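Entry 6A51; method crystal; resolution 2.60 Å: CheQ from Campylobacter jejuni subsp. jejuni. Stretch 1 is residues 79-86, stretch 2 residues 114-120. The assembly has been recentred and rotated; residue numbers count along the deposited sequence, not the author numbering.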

# COMPACT_ATOMS: atom_id res chain seq x y z
N CYS A 79 8.11 -15.83 -1.28
CA CYS A 79 7.64 -14.50 -1.66
C CYS A 79 7.60 -13.57 -0.45
O CYS A 79 7.24 -13.98 0.66
CB CYS A 79 6.25 -14.56 -2.30
SG CYS A 79 6.23 -14.86 -4.08
N SER A 80 7.93 -12.30 -0.69
CA SER A 80 7.90 -11.31 0.38
C SER A 80 6.50 -11.17 0.98
O SER A 80 5.49 -11.18 0.28
CB SER A 80 8.35 -9.96 -0.16
OG SER A 80 9.62 -10.07 -0.76
N GLY A 81 6.46 -11.04 2.30
CA GLY A 81 5.22 -10.74 2.98
C GLY A 81 4.81 -9.29 2.81
O GLY A 81 5.63 -8.40 2.61
N LEU A 82 3.51 -9.05 2.88
CA LEU A 82 2.99 -7.71 2.67
C LEU A 82 1.96 -7.33 3.73
O LEU A 82 1.10 -6.48 3.47
CB LEU A 82 2.39 -7.59 1.26
CG LEU A 82 3.33 -7.81 0.07
CD1 LEU A 82 2.53 -8.21 -1.17
CD2 LEU A 82 4.12 -6.54 -0.19
N ASN A 83 2.01 -7.96 4.91
CA ASN A 83 1.07 -7.65 5.98
C ASN A 83 1.12 -6.17 6.33
O ASN A 83 2.20 -5.63 6.59
CB ASN A 83 1.37 -8.49 7.21
CG ASN A 83 1.04 -9.96 7.01
OD1 ASN A 83 0.28 -10.32 6.10
ND2 ASN A 83 1.59 -10.81 7.86
N GLY A 84 -0.05 -5.53 6.31
CA GLY A 84 -0.18 -4.11 6.57
C GLY A 84 0.25 -3.20 5.44
O GLY A 84 0.13 -1.97 5.57
N PHE A 85 0.76 -3.74 4.34
CA PHE A 85 1.27 -2.85 3.31
C PHE A 85 0.22 -2.52 2.28
O PHE A 85 -0.76 -3.25 2.09
CB PHE A 85 2.50 -3.44 2.64
CG PHE A 85 3.75 -3.31 3.45
CD1 PHE A 85 4.05 -4.25 4.44
CD2 PHE A 85 4.61 -2.22 3.27
CE1 PHE A 85 5.20 -4.13 5.21
CE2 PHE A 85 5.77 -2.09 4.04
CZ PHE A 85 6.07 -3.05 5.01
N VAL A 86 0.42 -1.38 1.63
CA VAL A 86 -0.32 -0.99 0.44
C VAL A 86 0.70 -0.42 -0.54
O VAL A 86 1.81 -0.02 -0.16
CB VAL A 86 -1.42 0.06 0.73
CG1 VAL A 86 -2.29 -0.39 1.88
CG2 VAL A 86 -0.79 1.41 1.02
N LEU A 114 7.23 6.87 8.31
CA LEU A 114 6.63 5.77 7.58
C LEU A 114 7.61 4.62 7.35
O LEU A 114 8.78 4.84 7.03
CB LEU A 114 6.12 6.24 6.22
CG LEU A 114 5.02 7.27 6.19
CD1 LEU A 114 4.78 7.60 4.75
CD2 LEU A 114 3.79 6.67 6.86
N GLU A 115 7.11 3.39 7.47
CA GLU A 115 7.86 2.21 7.08
C GLU A 115 7.66 1.97 5.59
O GLU A 115 6.55 1.68 5.16
CB GLU A 115 7.43 0.97 7.86
CG GLU A 115 8.12 -0.28 7.28
CD GLU A 115 7.82 -1.57 8.04
OE1 GLU A 115 6.98 -1.53 8.97
OE2 GLU A 115 8.42 -2.62 7.70
N LEU A 116 8.73 2.10 4.81
CA LEU A 116 8.67 1.84 3.37
C LEU A 116 9.48 0.60 3.03
O LEU A 116 10.21 0.04 3.86
CB LEU A 116 9.17 3.04 2.57
CG LEU A 116 8.52 4.38 2.89
CD1 LEU A 116 8.65 5.33 1.72
CD2 LEU A 116 7.08 4.17 3.18
N LYS A 117 9.36 0.17 1.77
CA LYS A 117 9.87 -1.13 1.37
C LYS A 117 9.71 -1.29 -0.13
O LYS A 117 8.71 -0.82 -0.69
CB LYS A 117 9.12 -2.21 2.14
CG LYS A 117 9.32 -3.62 1.72
CD LYS A 117 8.35 -4.47 2.55
CE LYS A 117 8.55 -5.95 2.33
NZ LYS A 117 7.42 -6.70 2.92
N GLU A 118 10.68 -1.90 -0.81
CA GLU A 118 10.59 -2.13 -2.24
C GLU A 118 10.68 -3.61 -2.57
O GLU A 118 11.45 -4.34 -1.94
CB GLU A 118 11.65 -1.36 -3.01
CG GLU A 118 11.33 0.12 -3.05
CD GLU A 118 12.11 0.87 -4.10
OE1 GLU A 118 12.27 2.11 -3.95
OE2 GLU A 118 12.55 0.22 -5.07
N ILE A 119 9.86 -4.05 -3.51
CA ILE A 119 9.95 -5.39 -4.07
C ILE A 119 9.92 -5.23 -5.57
O ILE A 119 9.01 -4.59 -6.11
CB ILE A 119 8.81 -6.29 -3.59
CG1 ILE A 119 8.74 -6.25 -2.07
CG2 ILE A 119 9.04 -7.72 -4.08
CD1 ILE A 119 7.51 -6.91 -1.52
N CYS A 120 10.96 -5.75 -6.24
CA CYS A 120 11.08 -5.65 -7.69
C CYS A 120 10.89 -4.21 -8.16
O CYS A 120 10.28 -3.95 -9.20
CB CYS A 120 10.10 -6.60 -8.40
SG CYS A 120 10.29 -8.40 -7.94

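How do the two backbones lie? They stay well apart, with CA of S80 7.7 Å from CA of I119 and CA of F85 8.8 Å from CA of L116, so side chains bridge the gap. A type II turn from L82 to F85, closed by F85 N donating to L82 O at 2.9 Å, leads into the strand at F85. G84 takes the positive phi that favours glycine.

What polar bond joins the stretches? K117, extended with all four chi angles t, reaches across so that NZ donates to the backbone O of G81. At 2.5 Å between NZ and O, this hydrogen bond is very short.

How does the F85 ring take part? Its face receives K117: CD lies 4.0 Å from the ring centroid in a CH-pi contact, and NZ lies 4.5 Å from it, an off-centre cation-pi interaction. The lysine thus offers both its aliphatic chain and its charge to the pi cloud. At the ring edge, E115 OE2 comes within 3.6 Å of F85 CZ, where the ring's slightly positive rim suits a carboxylate oxygen.

Where is the contact apolar? I119 points toward the first stretch, and its CD1 meets L82 CD2 at 3.7 Å, a van der Waals contact between methyl groups of two buried residues that keeps apolar surface away from water. The same I119 CD1 lies 3.4 Å from S80 CB, so the serine meets it through carbon, while S80 OG is hydrogen-bonded elsewhere in the structure.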